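Long-range contacts in bifunctional cytochrome P450/NADPH--P450 reductase (Deinococcus aerius, PDB 7F3H), which catalyses the hydroxylation of organic substrates at a cytochrome P450 haem, probably drawing electrons from NADPH through its fused reductase domain: residues Q122-V126 with D154-S159; I223-R227 with R251-I257. One frame throughout, in Å; residues are numbered along the deposited sequence.

Interaction 1: Q122-V126 with D154-S159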
loop_
_atom_site.group_PDB
_atom_site.type_symbol
_atom_site.label_atom_id
_atom_site.label_comp_id
_atom_site.label_asym_id
_atom_site.label_seq_id
_atom_site.Cartn_x
_atom_site.Cartn_y
_atom_site.Cartn_z
ATOM N N GLN A 122 1.606 -20.563 0.013
ATOM C CA GLN A 122 1.519 -19.799 1.255
ATOM C C GLN A 122 0.367 -18.802 1.195
ATOM O O GLN A 122 -0.483 -18.767 2.093
ATOM C CB GLN A 122 2.850 -19.098 1.532
ATOM C CG GLN A 122 4.047 -20.059 1.505
ATOM C CD GLN A 122 5.284 -19.439 0.871
ATOM O OE1 GLN A 122 5.416 -18.211 0.792
ATOM N NE2 GLN A 122 6.178 -20.289 0.368
ATOM N N MET A 123 0.279 -18.026 0.113
ATOM C CA MET A 123 -0.867 -17.138 -0.049
ATOM C C MET A 123 -2.162 -17.937 0.041
ATOM O O MET A 123 -3.113 -17.554 0.747
ATOM C CB MET A 123 -0.780 -16.389 -1.376
ATOM C CG MET A 123 0.516 -15.605 -1.584
ATOM S SD MET A 123 0.538 -14.987 -3.295
ATOM C CE MET A 123 1.558 -13.521 -3.172
ATOM N N LEU A 124 -2.207 -19.075 -0.656
ATOM C CA LEU A 124 -3.431 -19.863 -0.652
ATOM C C LEU A 124 -3.750 -20.343 0.753
ATOM O O LEU A 124 -4.912 -20.288 1.192
ATOM C CB LEU A 124 -3.311 -21.031 -1.631
ATOM C CG LEU A 124 -4.447 -22.046 -1.792
ATOM C CD1 LEU A 124 -5.703 -21.480 -2.506
ATOM C CD2 LEU A 124 -3.880 -23.238 -2.560
ATOM N N GLU A 125 -2.728 -20.726 1.514
ATOM C CA GLU A 125 -3.013 -21.228 2.849
ATOM C C GLU A 125 -3.767 -20.175 3.633
ATOM O O GLU A 125 -4.758 -20.474 4.315
ATOM C CB GLU A 125 -1.729 -21.632 3.569
ATOM C CG GLU A 125 -1.956 -22.166 5.006
ATOM C CD GLU A 125 -0.632 -22.410 5.741
ATOM O OE1 GLU A 125 0.303 -23.011 5.139
ATOM O OE2 GLU A 125 -0.515 -21.976 6.911
ATOM N N VAL A 126 -3.309 -18.921 3.535
ATOM C CA VAL A 126 -3.953 -17.879 4.313
ATOM C C VAL A 126 -5.330 -17.565 3.728
ATOM O O VAL A 126 -6.322 -17.479 4.466
ATOM C CB VAL A 126 -3.044 -16.639 4.403
ATOM C CG1 VAL A 126 -3.733 -15.572 5.191
ATOM C CG2 VAL A 126 -1.703 -16.990 5.069
ATOM N N ASP A 154 -0.919 -12.115 7.905
ATOM C CA ASP A 154 -0.552 -13.529 7.915
ATOM C C ASP A 154 0.192 -13.925 6.652
ATOM O O ASP A 154 1.167 -14.688 6.708
ATOM C CB ASP A 154 -1.786 -14.391 8.088
ATOM C CG ASP A 154 -2.160 -14.541 9.529
ATOM O OD1 ASP A 154 -1.722 -13.682 10.313
ATOM O OD2 ASP A 154 -2.906 -15.485 9.875
ATOM N N THR A 155 -0.245 -13.423 5.503
ATOM C CA THR A 155 0.386 -13.815 4.252
ATOM C C THR A 155 1.819 -13.303 4.200
ATOM O O THR A 155 2.757 -14.054 3.882
ATOM C CB THR A 155 -0.430 -13.301 3.070
ATOM O OG1 THR A 155 -1.765 -13.830 3.152
ATOM C CG2 THR A 155 0.175 -13.782 1.789
ATOM N N ILE A 156 2.004 -12.015 4.481
ATOM C CA ILE A 156 3.347 -11.487 4.393
ATOM C C ILE A 156 4.229 -12.118 5.479
ATOM O O ILE A 156 5.400 -12.377 5.228
ATOM C CB ILE A 156 3.324 -9.940 4.408
ATOM C CG1 ILE A 156 4.610 -9.393 3.812
ATOM C CG2 ILE A 156 3.236 -9.396 5.788
ATOM C CD1 ILE A 156 4.919 -9.949 2.415
ATOM N N SER A 157 3.673 -12.467 6.655
ATOM C CA SER A 157 4.454 -13.105 7.730
ATOM C C SER A 157 4.891 -14.519 7.360
ATOM O O SER A 157 6.028 -14.922 7.648
ATOM C CB SER A 157 3.647 -13.137 9.034
ATOM O OG SER A 157 3.345 -11.831 9.513
ATOM N N LEU A 158 3.989 -15.293 6.761
ATOM C CA LEU A 158 4.311 -16.650 6.328
ATOM C C LEU A 158 5.325 -16.648 5.187
ATOM O O LEU A 158 6.307 -17.402 5.214
ATOM C CB LEU A 158 3.033 -17.360 5.877
ATOM C CG LEU A 158 3.068 -18.872 5.598
ATOM C CD1 LEU A 158 3.703 -19.670 6.777
ATOM C CD2 LEU A 158 1.692 -19.455 5.148
ATOM N N SER A 159 5.120 -15.789 4.175
ATOM C CA SER A 159 6.071 -15.754 3.071
ATOM C C SER A 159 7.355 -15.077 3.479
ATOM O O SER A 159 8.415 -15.362 2.911
ATOM C CB SER A 159 5.490 -15.026 1.871
ATOM O OG SER A 159 4.582 -15.845 1.185
HETATM O O HOH W 1 -2.754 -14.429 0.732
#
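Leu158 lays its CD2 methyl over the helix at 122-126: CD2 sits 3.8 Å from Gln122 CB and 4.2 Å from Val126 CG2. Val126 packs in return, its CG1 3.7 Å from Asp154 CB and 3.3 Å from Thr155 OG1, while Met123 CG meets Thr155 CG2 at 3.8 Å. The short axes approach to 8.9 Å at 143°, roughly antiparallel. Ser159 OG donates a short 2.5 Å hydrogen bond to Gln122 OE1. A water donates to Met123 O (3.1 Å) and to Thr155 OG1 (2.7 Å), which is also hydrogen-bonded to Leu151 O one turn earlier. By chain order helices 113-137 and 144-161 are D and E, which with I (254-285) and L (408-425, touched by Met123 and Thr155) form the conserved P450 four-helix core; Ile156 touches the haem. Methyl groups thus enter most close contacts, some against oxygen, making the interface mixed; Gln122 OE1 pairs with Ser159 OG, while the water bridges Met123 O to a hydroxyl already tied to Leu151.

Interaction 2: I223-R227 with R251-I257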
loop_
_atom_site.group_PDB
_atom_site.type_symbol
_atom_site.label_atom_id
_atom_site.label_comp_id
_atom_site.label_asym_id
_atom_site.label_seq_id
_atom_site.Cartn_x
_atom_site.Cartn_y
_atom_site.Cartn_z
ATOM N N ILE A 223 15.629 -15.331 13.563
ATOM C CA ILE A 223 16.835 -15.281 12.718
ATOM C C ILE A 223 17.972 -16.115 13.292
ATOM O O ILE A 223 18.591 -16.912 12.578
ATOM C CB ILE A 223 17.291 -13.819 12.494
ATOM C CG1 ILE A 223 16.483 -13.164 11.402
ATOM C CG2 ILE A 223 18.757 -13.774 12.116
ATOM C CD1 ILE A 223 16.568 -11.624 11.452
ATOM N N ARG A 224 18.258 -15.965 14.592
ATOM C CA ARG A 224 19.459 -16.634 15.122
ATOM C C ARG A 224 19.207 -18.139 14.944
ATOM O O ARG A 224 20.122 -18.998 14.987
ATOM C CB ARG A 224 19.667 -16.460 16.623
ATOM C CG ARG A 224 19.060 -17.337 17.668
ATOM C CD ARG A 224 19.377 -16.536 18.818
ATOM N NE ARG A 224 18.349 -15.492 18.962
ATOM C CZ ARG A 224 18.374 -14.297 19.488
ATOM N NH1 ARG A 224 19.474 -13.638 19.735
ATOM N NH2 ARG A 224 17.190 -13.721 19.669
ATOM N N GLU A 225 17.907 -18.447 14.844
ATOM C CA GLU A 225 17.527 -19.646 15.445
ATOM C C GLU A 225 17.060 -20.498 14.292
ATOM O O GLU A 225 16.971 -21.799 14.503
ATOM C CB GLU A 225 16.601 -19.091 16.538
ATOM C CG GLU A 225 16.070 -19.824 17.739
ATOM C CD GLU A 225 17.213 -20.495 18.469
ATOM O OE1 GLU A 225 18.406 -20.350 18.251
ATOM O OE2 GLU A 225 16.803 -20.420 19.648
ATOM N N ARG A 226 17.035 -19.911 13.133
ATOM C CA ARG A 226 17.237 -20.355 11.745
ATOM C C ARG A 226 18.724 -20.467 11.287
ATOM O O ARG A 226 19.071 -21.293 10.426
ATOM C CB ARG A 226 16.573 -19.372 10.837
ATOM C CG ARG A 226 16.179 -19.830 9.506
ATOM C CD ARG A 226 14.848 -20.535 9.656
ATOM N NE ARG A 226 14.357 -20.970 8.355
ATOM C CZ ARG A 226 13.595 -20.238 7.547
ATOM N NH1 ARG A 226 13.182 -20.737 6.390
ATOM N NH2 ARG A 226 13.224 -19.017 7.908
ATOM N N ARG A 227 19.621 -19.586 11.776
ATOM C CA ARG A 227 21.066 -19.689 11.448
ATOM C C ARG A 227 21.680 -20.915 12.078
ATOM O O ARG A 227 22.707 -21.440 11.588
ATOM C CB ARG A 227 21.820 -18.404 11.838
ATOM C CG ARG A 227 21.462 -17.195 10.918
ATOM C CD ARG A 227 22.525 -16.072 10.926
ATOM N NE ARG A 227 22.408 -15.039 9.874
ATOM C CZ ARG A 227 22.657 -15.236 8.576
ATOM N NH1 ARG A 227 22.553 -14.225 7.710
ATOM N NH2 ARG A 227 22.992 -16.444 8.127
ATOM N N ARG A 251 26.833 -10.368 2.015
ATOM C CA ARG A 251 25.508 -10.747 2.478
ATOM C C ARG A 251 24.909 -9.611 3.302
ATOM O O ARG A 251 25.596 -8.655 3.689
ATOM C CB ARG A 251 25.549 -12.027 3.316
ATOM C CG ARG A 251 25.697 -13.316 2.523
ATOM C CD ARG A 251 25.615 -14.552 3.411
ATOM N NE ARG A 251 26.792 -14.685 4.275
ATOM C CZ ARG A 251 26.832 -14.364 5.574
ATOM N NH1 ARG A 251 25.747 -13.903 6.195
ATOM N NH2 ARG A 251 27.962 -14.524 6.264
ATOM N N LEU A 252 23.602 -9.700 3.544
ATOM C CA LEU A 252 22.972 -8.736 4.425
ATOM C C LEU A 252 23.338 -9.082 5.861
ATOM O O LEU A 252 23.398 -10.262 6.216
ATOM C CB LEU A 252 21.454 -8.754 4.223
ATOM C CG LEU A 252 20.909 -8.235 2.886
ATOM C CD1 LEU A 252 19.412 -8.204 2.944
ATOM C CD2 LEU A 252 21.418 -6.850 2.577
ATOM N N SER A 253 23.621 -8.056 6.678
ATOM C CA SER A 253 23.776 -8.233 8.124
ATOM C C SER A 253 22.490 -8.750 8.760
ATOM O O SER A 253 21.387 -8.601 8.220
ATOM C CB SER A 253 24.184 -6.933 8.809
ATOM O OG SER A 253 23.077 -6.070 8.990
ATOM N N ASP A 254 22.631 -9.279 9.980
ATOM C CA ASP A 254 21.459 -9.776 10.703
ATOM C C ASP A 254 20.541 -8.620 11.096
ATOM O O ASP A 254 19.311 -8.727 10.975
ATOM C CB ASP A 254 21.892 -10.580 11.940
ATOM C CG ASP A 254 22.402 -12.012 11.611
ATOM O OD1 ASP A 254 22.169 -12.578 10.505
ATOM O OD2 ASP A 254 23.045 -12.584 12.510
ATOM N N GLU A 255 21.131 -7.496 11.519
ATOM C CA GLU A 255 20.340 -6.315 11.837
ATOM C C GLU A 255 19.508 -5.904 10.628
ATOM O O GLU A 255 18.289 -5.718 10.720
ATOM C CB GLU A 255 21.259 -5.145 12.202
ATOM C CG GLU A 255 20.569 -4.051 12.958
ATOM C CD GLU A 255 21.339 -2.761 12.978
ATOM O OE1 GLU A 255 22.194 -2.588 12.105
ATOM O OE2 GLU A 255 21.133 -1.935 13.891
ATOM N N ASN A 256 20.152 -5.828 9.462
ATOM C CA ASN A 256 19.437 -5.365 8.284
ATOM C C ASN A 256 18.384 -6.370 7.820
ATOM O O ASN A 256 17.349 -5.965 7.284
ATOM C CB ASN A 256 20.409 -5.032 7.154
ATOM C CG ASN A 256 19.731 -4.268 6.032
ATOM O OD1 ASN A 256 19.223 -4.874 5.068
ATOM N ND2 ASN A 256 19.695 -2.931 6.159
ATOM N N ILE A 257 18.644 -7.679 7.955
ATOM C CA ILE A 257 17.602 -8.667 7.662
ATOM C C ILE A 257 16.368 -8.439 8.534
ATOM O O ILE A 257 15.222 -8.515 8.061
ATOM C CB ILE A 257 18.138 -10.092 7.841
ATOM C CG1 ILE A 257 19.192 -10.400 6.783
ATOM C CG2 ILE A 257 16.992 -11.086 7.800
ATOM C CD1 ILE A 257 19.971 -11.679 7.051
#
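Three residues account for most of the 261 Å² buried here: Arg227 (77 Å²), Ile223 (65 Å²) and Asp254 (56 Å²). Ile223 and Arg227 stand one helical turn apart, joined by the backbone hydrogen bond from Arg227 N to Ile223 O (3.0 Å), and both direct their CA-to-CB bonds toward 251-257. Arg227 forms the polar part of the contact. Its NE donates to Asp254 OD1 at 2.6 Å with an N-H...O angle of 161°, a salt bridge made at the edge of the guanidinium; NH1 adds a weak bond to the same oxygen, at 3.3 Å and 125°. The guanidinium also has close neighbours it does not bond: Arg227 NH1 is 3.7 Å from Ile257 CD1 and 3.5 Å from Arg251 NH1, a like-charge approach near the acidic Asp254. Ile223 provides the apolar part, with CD1 3.7 Å from Ile257 CG2; its CG2 lies against the carboxylate, 4.0 Å from Asp254 OD1. Asp254 occupies the first turn of its helix, just after the N-cap Ser253, whose OG accepts from Asn256 N at 3.0 Å; a carboxylate at this end is favourable to the helix dipole while it also binds Arg227. Leu241 of helix 236-242 touches both Arg227 and Ile257, so a third helix adjoins the junction. By order along the chain these are helices G, H and I, and the contact sets the C-terminal end of G against the start of the long helix 254-285, an association that belongs to the cytochrome P450 fold.

From the N terminus, interaction 1 closes first: helix 113-137 runs out, the chain turns through the short strand 142-143, and helix 144-161 returns alongside it. Interaction 2 opens later and closes a loop of the 23 residues between its segments, which include helix 236-242, joining helices 199-227 and 254-285. The two loops are in series, neither enclosing nor crossing the other. Their centres lie 21 Å apart and their nearest atoms about 8 Å, so any link is indirect. Helix 254-285 offers one: it starts in interaction 2, and its Phe264 and Leu265 touch Ile156. Leu236 offers another, through backbone hydrogen bonding with Ser159, next to Leu237, which Arg226 and Ile257 touch.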